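Local coordinates for hypothetical protein Atu2684 (Agrobacterium tumefaciens, PDB 2AXO) that is of unknown function but belongs to the thioredoxin clan and holds a disulfide in a CXXC motif, which is consistent with a thiol-disulfide redox role, at residues A[150-155]-A[161-166]; A[177-182]-A[253-258]; A[207-212]-A[217-222]; A[98-103]-A[235-240]. All blocks are in the same frame, centred on the assembly; numbering follows the deposited sequence.

Interaction 1 (A[150-155]-A[161-166])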
# COMPACT_ATOMS: atom_id res chain seq x y z
N VAL A 150 -8.11 -11.59 -28.36
CA VAL A 150 -8.89 -10.58 -29.05
C VAL A 150 -7.97 -9.55 -29.70
O VAL A 150 -7.15 -8.93 -29.03
CB VAL A 150 -9.83 -9.84 -28.08
CG1 VAL A 150 -10.71 -8.86 -28.84
CG2 VAL A 150 -10.68 -10.85 -27.31
N PRO A 151 -8.10 -9.35 -31.02
CA PRO A 151 -7.24 -8.38 -31.69
C PRO A 151 -7.54 -6.95 -31.26
O PRO A 151 -8.70 -6.55 -31.12
CB PRO A 151 -7.53 -8.63 -33.17
CG PRO A 151 -8.93 -9.12 -33.18
CD PRO A 151 -9.00 -10.03 -31.98
N VAL A 152 -6.47 -6.19 -31.01
CA VAL A 152 -6.58 -4.80 -30.61
C VAL A 152 -5.55 -4.03 -31.43
O VAL A 152 -4.39 -4.43 -31.50
CB VAL A 152 -6.27 -4.59 -29.10
CG1 VAL A 152 -6.39 -3.11 -28.76
CG2 VAL A 152 -7.25 -5.40 -28.26
N SER A 153 -6.00 -2.96 -32.07
CA SER A 153 -5.13 -2.12 -32.90
C SER A 153 -5.30 -0.67 -32.48
O SER A 153 -6.38 -0.27 -32.04
CB SER A 153 -5.52 -2.24 -34.38
OG SER A 153 -5.41 -3.57 -34.85
N SER A 154 -4.24 0.12 -32.62
CA SER A 154 -4.31 1.52 -32.25
C SER A 154 -3.45 2.34 -33.20
O SER A 154 -2.40 1.89 -33.67
CB SER A 154 -3.83 1.72 -30.81
OG SER A 154 -2.53 1.16 -30.63
N LYS A 155 -3.89 3.56 -33.49
CA LYS A 155 -3.16 4.43 -34.39
C LYS A 155 -3.67 5.85 -34.26
O LYS A 155 -4.74 6.08 -33.70
CB LYS A 155 -3.35 3.97 -35.83
CG LYS A 155 -4.82 3.95 -36.25
CD LYS A 155 -5.01 3.69 -37.74
CE LYS A 155 -4.54 4.87 -38.58
NZ LYS A 155 -4.87 4.68 -40.02
N VAL A 161 -7.11 9.73 -31.82
CA VAL A 161 -6.58 8.39 -31.60
C VAL A 161 -7.69 7.39 -31.88
O VAL A 161 -8.81 7.53 -31.38
CB VAL A 161 -6.08 8.19 -30.16
CG1 VAL A 161 -5.76 6.71 -29.92
CG2 VAL A 161 -4.83 9.03 -29.92
N GLU A 162 -7.38 6.39 -32.69
CA GLU A 162 -8.35 5.37 -33.05
C GLU A 162 -7.92 4.00 -32.52
O GLU A 162 -6.81 3.53 -32.79
CB GLU A 162 -8.50 5.31 -34.57
CG GLU A 162 -9.57 4.34 -35.06
CD GLU A 162 -9.85 4.50 -36.54
OE1 GLU A 162 -10.19 5.62 -36.96
OE2 GLU A 162 -9.72 3.50 -37.29
N ILE A 163 -8.82 3.39 -31.76
CA ILE A 163 -8.59 2.07 -31.19
C ILE A 163 -9.59 1.11 -31.80
O ILE A 163 -10.80 1.32 -31.70
CB ILE A 163 -8.80 2.07 -29.68
CG1 ILE A 163 -7.81 3.03 -29.02
CG2 ILE A 163 -8.64 0.65 -29.13
CD1 ILE A 163 -8.00 3.16 -27.51
N ASP A 164 -9.08 0.07 -32.44
CA ASP A 164 -9.91 -0.95 -33.09
C ASP A 164 -9.85 -2.26 -32.31
O ASP A 164 -8.78 -2.81 -32.07
CB ASP A 164 -9.42 -1.19 -34.52
CG ASP A 164 -10.27 -0.48 -35.55
OD1 ASP A 164 -10.62 0.71 -35.33
OD2 ASP A 164 -10.59 -1.10 -36.58
N ILE A 165 -11.02 -2.75 -31.91
CA ILE A 165 -11.13 -3.99 -31.15
C ILE A 165 -11.91 -5.03 -31.93
O ILE A 165 -12.95 -4.72 -32.52
CB ILE A 165 -11.84 -3.75 -29.81
CG1 ILE A 165 -11.21 -2.56 -29.10
CG2 ILE A 165 -11.74 -5.00 -28.95
CD1 ILE A 165 -11.93 -2.17 -27.84
N GLY A 166 -11.41 -6.26 -31.93
CA GLY A 166 -12.07 -7.34 -32.65
C GLY A 166 -13.18 -8.04 -31.88
O GLY A 166 -13.51 -7.67 -30.75
O HOH W 1 -7.82 -4.78 -34.66
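Ser153 and Asp164 face each other as a hydrogen-bonded pair in an antiparallel beta hairpin. Ser153 N donates a hydrogen bond to Asp164 O at 2.8 Å. Asp164 N bonds Ser153 O in return. Lys155 and Glu162 make the next such pair, and the bond from Glu162 N to Lys155 O is nearly straight, 175° at the hydrogen. Gly166 N also bonds Pro151 O. Here the Pro151 ring closes over bare backbone, with CG 3.6 Å from Gly166 CA.

The packed face carries Val152, Ser154, Ile163 and Ile165. Ile163 CG2 stands anti to its own N, which puts it 3.8 Å from Ser153 O. Ile165 CG2 lies 4.0 Å from Val150 CG1.

The other face is looser and wetter. Ser153 OG binds a water at 2.7 Å, which reaches Asp164 O only weakly. Lys155 NZ stays 5.7 Å from Glu162 OE2, so no salt bridge forms. Asp164 OD1 bonds Thr218 OG1 of strand 217-221.

Strand 161-165 is the middle strand of a three-stranded sheet, between 152-156 and 217-221. Its Ile163 packs on Val236 of strand 232-241 and Val176 of strand 172-186. Ile165 packs on Leu238 and Val174 of the same two strands.

Interaction 2 (A[177-182]-A[253-258])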
# COMPACT_ATOMS: atom_id res chain seq x y z
N ALA A 177 -3.48 3.01 -20.68
CA ALA A 177 -2.44 3.38 -19.73
C ALA A 177 -1.45 4.27 -20.47
O ALA A 177 -0.81 3.84 -21.44
CB ALA A 177 -1.75 2.14 -19.18
N TYR A 178 -1.34 5.51 -20.02
CA TYR A 178 -0.44 6.48 -20.64
C TYR A 178 0.92 6.43 -19.95
O TYR A 178 0.99 6.38 -18.73
CB TYR A 178 -1.04 7.88 -20.53
CG TYR A 178 -2.39 8.01 -21.19
CD1 TYR A 178 -2.50 8.24 -22.56
CD2 TYR A 178 -3.57 7.88 -20.44
CE1 TYR A 178 -3.75 8.35 -23.18
CE2 TYR A 178 -4.83 7.98 -21.05
CZ TYR A 178 -4.91 8.21 -22.42
OH TYR A 178 -6.15 8.30 -23.02
N PHE A 179 1.99 6.44 -20.74
CA PHE A 179 3.32 6.41 -20.16
C PHE A 179 4.31 7.26 -20.92
O PHE A 179 4.05 7.69 -22.06
CB PHE A 179 3.86 4.96 -20.13
CG PHE A 179 3.88 4.29 -21.47
CD1 PHE A 179 2.86 3.42 -21.84
CD2 PHE A 179 4.92 4.55 -22.38
CE1 PHE A 179 2.86 2.81 -23.10
CE2 PHE A 179 4.93 3.95 -23.63
CZ PHE A 179 3.90 3.08 -24.00
N THR A 180 5.43 7.53 -20.27
CA THR A 180 6.51 8.27 -20.89
C THR A 180 7.34 7.12 -21.46
O THR A 180 7.38 6.03 -20.90
CB THR A 180 7.35 9.06 -19.85
OG1 THR A 180 7.81 8.17 -18.82
CG2 THR A 180 6.51 10.17 -19.23
N ARG A 181 7.97 7.36 -22.60
CA ARG A 181 8.78 6.34 -23.24
C ARG A 181 9.99 6.02 -22.37
O ARG A 181 10.18 4.89 -21.94
CB ARG A 181 9.20 6.84 -24.62
CG ARG A 181 10.22 5.99 -25.33
CD ARG A 181 9.69 4.62 -25.66
NE ARG A 181 10.52 4.00 -26.68
CZ ARG A 181 10.45 2.73 -27.03
NH1 ARG A 181 9.58 1.92 -26.44
NH2 ARG A 181 11.26 2.27 -27.98
N GLU A 182 10.80 7.04 -22.11
CA GLU A 182 11.98 6.90 -21.27
C GLU A 182 12.14 8.15 -20.41
O GLU A 182 12.10 9.26 -20.93
CB GLU A 182 13.23 6.70 -22.12
CG GLU A 182 14.48 6.47 -21.28
CD GLU A 182 15.47 7.60 -21.38
OE1 GLU A 182 16.14 7.72 -22.43
OE2 GLU A 182 15.58 8.38 -20.40
N ALA A 253 -4.49 -6.68 -26.21
CA ALA A 253 -3.66 -5.53 -25.86
C ALA A 253 -2.88 -4.99 -27.04
O ALA A 253 -2.58 -5.71 -28.00
CB ALA A 253 -2.70 -5.90 -24.74
N SER A 254 -2.54 -3.71 -26.95
CA SER A 254 -1.80 -3.04 -28.00
C SER A 254 -1.07 -1.84 -27.44
O SER A 254 -1.47 -1.26 -26.43
CB SER A 254 -2.77 -2.58 -29.09
OG SER A 254 -2.13 -1.74 -30.04
N ILE A 255 0.03 -1.48 -28.10
CA ILE A 255 0.78 -0.31 -27.69
C ILE A 255 0.86 0.65 -28.86
O ILE A 255 1.03 0.24 -30.01
CB ILE A 255 2.21 -0.64 -27.23
CG1 ILE A 255 2.18 -1.24 -25.82
CG2 ILE A 255 3.08 0.63 -27.25
CD1 ILE A 255 3.55 -1.51 -25.23
N LEU A 256 0.70 1.92 -28.56
CA LEU A 256 0.78 2.97 -29.56
C LEU A 256 1.86 3.91 -29.06
O LEU A 256 1.72 4.48 -27.98
CB LEU A 256 -0.55 3.71 -29.68
CG LEU A 256 -0.56 4.92 -30.62
CD1 LEU A 256 -0.11 4.48 -32.01
CD2 LEU A 256 -1.95 5.54 -30.69
N LEU A 257 2.94 4.06 -29.82
CA LEU A 257 4.00 4.96 -29.39
C LEU A 257 3.77 6.34 -30.00
O LEU A 257 3.27 6.45 -31.12
CB LEU A 257 5.38 4.44 -29.81
CG LEU A 257 5.86 3.15 -29.15
CD1 LEU A 257 7.26 2.82 -29.65
CD2 LEU A 257 5.86 3.32 -27.63
N GLY A 258 4.15 7.37 -29.26
CA GLY A 258 3.98 8.73 -29.74
C GLY A 258 4.77 8.96 -31.02
O GLY A 258 4.32 9.67 -31.91
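Phe179 turns the end of its ring to Ile255 and Leu257, which both meet it at the edge, near the ring plane. The three residues sit in one four-stranded antiparallel sheet. Strands 172-186 and 247-257 are not neighbours there, because strand 232-241 runs between them. The contact is therefore made by side chains alone, with no hydrogen bond across it.

Phe179 CZ does most of the touching. It lies 4.1 Å from Leu257 CD2 and 4.2 Å from Ile255 CG2. The ring crosses Ile255 at about a right angle and Leu257 more obliquely. Phe179 CG lies between the backbone N and the carbonyl carbon (chi1 57°), and the ring thereby reaches over the intervening strand.

The same side of the sheet meets strand 74-79 of the thioredoxin-like sheet. Phe179 packs on Leu76 there, and Ile255 on Val74. His201 stacks on the Phe179 ring, and its NE2 is hydrogen-bonded to Arg181 NH1.

The chain turns a corner at Arg181. Its side chain bends at chi2 (64°) and brings the guanidinium to Leu257. Leu257 CD1 lies over one face of that group, offset toward the rim, 4.1 Å from Arg181 NH1.

Interaction 3 (A[207-212]-A[217-222])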
# COMPACT_ATOMS: atom_id res chain seq x y z
N GLN A 207 -6.99 5.22 -17.67
CA GLN A 207 -8.41 5.55 -17.78
C GLN A 207 -9.16 4.56 -18.66
O GLN A 207 -8.61 3.98 -19.60
CB GLN A 207 -8.60 6.96 -18.34
CG GLN A 207 -7.98 7.18 -19.70
CD GLN A 207 -8.14 8.61 -20.19
OE1 GLN A 207 -7.91 9.56 -19.44
NE2 GLN A 207 -8.51 8.77 -21.45
N THR A 208 -10.43 4.37 -18.33
CA THR A 208 -11.30 3.47 -19.07
C THR A 208 -12.02 4.33 -20.10
O THR A 208 -12.70 5.29 -19.74
CB THR A 208 -12.31 2.80 -18.14
OG1 THR A 208 -11.60 2.04 -17.15
CG2 THR A 208 -13.22 1.88 -18.93
N VAL A 209 -11.87 3.98 -21.37
CA VAL A 209 -12.47 4.76 -22.44
C VAL A 209 -13.74 4.18 -23.05
O VAL A 209 -14.35 4.78 -23.93
CB VAL A 209 -11.42 5.00 -23.54
CG1 VAL A 209 -11.98 5.86 -24.64
CG2 VAL A 209 -10.20 5.67 -22.92
N GLY A 210 -14.15 3.01 -22.56
CA GLY A 210 -15.35 2.40 -23.10
C GLY A 210 -15.50 0.97 -22.62
O GLY A 210 -14.66 0.46 -21.87
N MSE A 211 -16.58 0.33 -23.04
CA MSE A 211 -16.85 -1.04 -22.65
C MSE A 211 -16.99 -1.92 -23.89
O MSE A 211 -17.65 -1.53 -24.86
CB MSE A 211 -18.12 -1.11 -21.82
CG MSE A 211 -18.58 -2.51 -21.49
SE MSE A 211 -20.20 -2.45 -20.45
CE MSE A 211 -21.33 -1.59 -21.77
N TRP A 212 -16.37 -3.09 -23.85
CA TRP A 212 -16.43 -4.04 -24.95
C TRP A 212 -17.41 -5.13 -24.53
O TRP A 212 -17.38 -5.57 -23.38
CB TRP A 212 -15.04 -4.63 -25.18
CG TRP A 212 -14.95 -5.69 -26.23
CD1 TRP A 212 -14.99 -5.51 -27.59
CD2 TRP A 212 -14.67 -7.08 -26.02
NE1 TRP A 212 -14.74 -6.70 -28.23
CE2 TRP A 212 -14.54 -7.68 -27.29
CE3 TRP A 212 -14.52 -7.87 -24.87
CZ2 TRP A 212 -14.26 -9.04 -27.44
CZ3 TRP A 212 -14.24 -9.23 -25.03
CH2 TRP A 212 -14.11 -9.80 -26.31
N MSE A 217 -15.46 -3.23 -32.15
CA MSE A 217 -15.75 -1.82 -31.94
C MSE A 217 -14.55 -0.93 -32.23
O MSE A 217 -13.41 -1.38 -32.27
CB MSE A 217 -16.26 -1.58 -30.51
CG MSE A 217 -15.22 -1.73 -29.41
SE MSE A 217 -15.93 -1.32 -27.64
CE MSE A 217 -16.40 0.54 -27.90
N THR A 218 -14.85 0.34 -32.45
CA THR A 218 -13.84 1.33 -32.74
C THR A 218 -14.11 2.51 -31.82
O THR A 218 -15.22 3.04 -31.80
CB THR A 218 -13.92 1.81 -34.21
OG1 THR A 218 -13.68 0.70 -35.08
CG2 THR A 218 -12.88 2.89 -34.47
N VAL A 219 -13.10 2.90 -31.06
CA VAL A 219 -13.21 4.01 -30.12
C VAL A 219 -12.35 5.16 -30.58
O VAL A 219 -11.16 4.99 -30.78
CB VAL A 219 -12.74 3.62 -28.71
CG1 VAL A 219 -12.97 4.78 -27.76
CG2 VAL A 219 -13.45 2.37 -28.23
N LYS A 220 -12.95 6.33 -30.74
CA LYS A 220 -12.21 7.51 -31.16
C LYS A 220 -11.93 8.42 -29.96
O LYS A 220 -12.85 8.76 -29.21
CB LYS A 220 -13.00 8.31 -32.20
CG LYS A 220 -13.41 7.52 -33.44
CD LYS A 220 -12.27 7.42 -34.44
CE LYS A 220 -12.74 6.76 -35.73
NZ LYS A 220 -13.88 7.48 -36.34
N LEU A 221 -10.67 8.81 -29.80
CA LEU A 221 -10.23 9.69 -28.72
C LEU A 221 -9.84 11.05 -29.30
O LEU A 221 -9.25 11.11 -30.38
CB LEU A 221 -9.04 9.06 -27.98
CG LEU A 221 -9.40 7.83 -27.16
CD1 LEU A 221 -8.14 7.11 -26.67
CD2 LEU A 221 -10.26 8.27 -25.98
N PRO A 222 -10.15 12.15 -28.59
CA PRO A 222 -9.86 13.53 -29.01
C PRO A 222 -8.40 13.95 -29.01
O PRO A 222 -7.51 13.21 -28.58
CB PRO A 222 -10.69 14.36 -28.04
CG PRO A 222 -10.59 13.56 -26.79
CD PRO A 222 -10.84 12.15 -27.28
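A beta-arch joins these two segments: a four-residue connection carries the chain from strand 207-212 in one sheet to strand 217-221 in another. The short segment axes come within 8.2 Å and run nearly antiparallel, at 154°. No hydrogen bond crosses between them. Side chains fill the gap.

Val209 carries the apolar contact on its strand. Its CG1 stands anti to the backbone N (chi1 -178°) and points between two residues of the facing strand. It lies 3.4 Å from Val219 CG1 and 3.2 Å from Leu221 CD2. Both carbon pairs are tighter than usual, so the exact values are doubtful.

At the other end, selenomethionine Met217 folds its chain back at chi3, and its SE comes 3.3 Å from Met211 O. The same SE makes a Met-aromatic contact with Trp212. It lies 5.4 Å from the centroid of the five-membered ring, at the edge. Met217 CG also meets this edge, 4.2 Å from Trp212 CD1. The indole is held from outside the arch, since Trp212 NE1 bonds Gly166 O.

Val209 and Gly210 both bond the backbone of Val174, which is consistent with a beta bulge. Strand 196-212, which holds this segment, is an outermost strand of its sheet within the chain, next to 172-186. Strand 217-221 edges the three-stranded sheet beside 161-165, and helix 223-229 follows it.

Interaction 4 (A[98-103]-A[235-240])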
# COMPACT_ATOMS: atom_id res chain seq x y z
N THR A 98 -0.44 2.66 -7.15
CA THR A 98 -0.44 1.76 -6.02
C THR A 98 -1.83 1.12 -5.89
O THR A 98 -1.94 -0.08 -5.63
CB THR A 98 -0.08 2.49 -4.71
OG1 THR A 98 1.17 3.18 -4.88
CG2 THR A 98 0.06 1.49 -3.56
N GLU A 99 -2.88 1.90 -6.10
CA GLU A 99 -4.23 1.36 -6.01
C GLU A 99 -4.45 0.24 -7.02
O GLU A 99 -5.18 -0.72 -6.74
CB GLU A 99 -5.27 2.46 -6.21
CG GLU A 99 -5.25 3.49 -5.10
CD GLU A 99 -6.39 4.47 -5.19
OE1 GLU A 99 -6.57 5.08 -6.26
OE2 GLU A 99 -7.12 4.63 -4.18
N ARG A 100 -3.82 0.34 -8.19
CA ARG A 100 -3.97 -0.71 -9.19
C ARG A 100 -3.32 -1.98 -8.67
O ARG A 100 -3.85 -3.07 -8.85
CB ARG A 100 -3.35 -0.28 -10.53
CG ARG A 100 -3.52 -1.30 -11.66
CD ARG A 100 -3.17 -0.67 -13.01
NE ARG A 100 -3.26 -1.60 -14.14
CZ ARG A 100 -4.39 -2.06 -14.65
NH1 ARG A 100 -5.57 -1.71 -14.14
NH2 ARG A 100 -4.36 -2.86 -15.70
N GLN A 101 -2.17 -1.86 -8.01
CA GLN A 101 -1.53 -3.06 -7.48
C GLN A 101 -2.43 -3.67 -6.40
O GLN A 101 -2.45 -4.88 -6.21
CB GLN A 101 -0.14 -2.75 -6.92
CG GLN A 101 0.61 -3.98 -6.41
CD GLN A 101 2.01 -3.65 -5.93
OE1 GLN A 101 2.23 -2.59 -5.33
NE2 GLN A 101 2.95 -4.55 -6.15
N TYR A 102 -3.19 -2.82 -5.69
CA TYR A 102 -4.10 -3.32 -4.66
C TYR A 102 -5.23 -4.08 -5.33
O TYR A 102 -5.66 -5.13 -4.85
CB TYR A 102 -4.71 -2.17 -3.85
CG TYR A 102 -3.73 -1.37 -3.03
CD1 TYR A 102 -2.60 -1.97 -2.48
CD2 TYR A 102 -3.95 -0.02 -2.75
CE1 TYR A 102 -1.72 -1.26 -1.67
CE2 TYR A 102 -3.08 0.70 -1.95
CZ TYR A 102 -1.97 0.07 -1.41
OH TYR A 102 -1.12 0.78 -0.58
N GLY A 103 -5.72 -3.54 -6.44
CA GLY A 103 -6.79 -4.19 -7.17
C GLY A 103 -6.38 -5.59 -7.56
O GLY A 103 -7.17 -6.53 -7.46
N ALA A 235 -0.79 2.14 -23.79
CA ALA A 235 -1.06 0.74 -23.99
C ALA A 235 -2.56 0.60 -23.85
O ALA A 235 -3.14 1.17 -22.93
CB ALA A 235 -0.35 -0.09 -22.92
N VAL A 236 -3.18 -0.11 -24.78
CA VAL A 236 -4.62 -0.34 -24.71
C VAL A 236 -4.75 -1.74 -24.16
O VAL A 236 -4.19 -2.69 -24.70
CB VAL A 236 -5.28 -0.30 -26.11
CG1 VAL A 236 -6.75 -0.70 -26.00
CG2 VAL A 236 -5.17 1.11 -26.70
N LEU A 237 -5.48 -1.88 -23.05
CA LEU A 237 -5.66 -3.17 -22.43
C LEU A 237 -7.14 -3.52 -22.42
O LEU A 237 -7.94 -2.79 -21.85
CB LEU A 237 -5.13 -3.14 -20.99
CG LEU A 237 -3.68 -2.67 -20.78
CD1 LEU A 237 -3.36 -2.61 -19.30
CD2 LEU A 237 -2.70 -3.61 -21.50
N LEU A 238 -7.51 -4.62 -23.07
CA LEU A 238 -8.91 -5.04 -23.07
C LEU A 238 -8.98 -5.93 -21.84
O LEU A 238 -8.70 -7.13 -21.90
CB LEU A 238 -9.25 -5.83 -24.33
CG LEU A 238 -10.74 -6.17 -24.53
CD1 LEU A 238 -11.58 -4.90 -24.60
CD2 LEU A 238 -10.89 -6.98 -25.80
N GLN A 239 -9.37 -5.33 -20.72
CA GLN A 239 -9.37 -6.03 -19.45
C GLN A 239 -10.70 -6.37 -18.79
O GLN A 239 -11.56 -5.51 -18.60
CB GLN A 239 -8.48 -5.24 -18.48
CG GLN A 239 -8.25 -5.87 -17.12
CD GLN A 239 -7.03 -5.30 -16.42
OE1 GLN A 239 -6.73 -4.10 -16.51
NE2 GLN A 239 -6.32 -6.16 -15.69
N THR A 240 -10.85 -7.64 -18.45
CA THR A 240 -12.05 -8.12 -17.78
C THR A 240 -11.89 -7.81 -16.29
O THR A 240 -10.82 -7.41 -15.84
CB THR A 240 -12.20 -9.65 -17.93
OG1 THR A 240 -11.12 -10.32 -17.26
CG2 THR A 240 -12.20 -10.04 -19.39
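The Arg100 guanidinium and the Gln239 amide meet with their planes 72° apart. Gln239 OE1 sits at the edge of the guanidinium, in its plane. Leu237 CD1 approaches the same group obliquely, 3.7 Å from Arg100 NH2. The join is one hydrogen bond from Arg100 NH2 to Gln239 OE1, 2.8 Å long and 168° at the hydrogen. The donor lies in the carbonyl plane and uses a lone pair of OE1. Arg100 NH1 is farther from Gln239 OE1, at 3.6 Å, and makes no bond to it.

Both side chains are stretched out and come from opposite directions. Arg100 has CG anti to the backbone N (chi1 -177°) and stays extended to NE, so it spans the distance from helix to strand.

The helix, 95-107, lies in the chain between strands 74-79 and 117-120 of a mixed sheet with the 2-1-3-4 strand order of the thioredoxin fold. Strand 232-241 belongs to the separate antiparallel sheet. Arg100 NH2 also makes a salt bridge to Glu47 of the central strand 45-50, so one nitrogen serves both sheets. Arg100 NE has a weak bond to Tyr78 OH.

Gln239 is fixed at its other end too. Its NE2 bonds Tyr104 OH and Ala248 O, which settles the amide with OE1 toward the arginine. Leu237 packs on Val45, Glu47 and Leu76. Elsewhere on the helix, Thr98 and Tyr102 touch the second subunit, where the Tyr102 ring meets Tyr82 of that subunit.

How the interactions relate
Interaction 4 is the buried polar contact and interactions 1, 2 and 3 are partly buried. Interaction 1 is the one built on backbone bonds, as suits neighbouring strands with a wet outer face. Interactions 2 and 3 have no hydrogen bonds across them and rely mostly on apolar side chains, with an arginine face in interaction 2 and a Met-aromatic contact in interaction 3. Interaction 2 spans a strand within one sheet, while interaction 3 bridges two. Interactions 2 and 4 share the sheet of strand 232-241, which interaction 3 reaches too through segment 207-212. Interactions 1 and 3 share the three-stranded sheet. Val150, Ile165 and Trp212 all pack on Leu238 of segment 235-240.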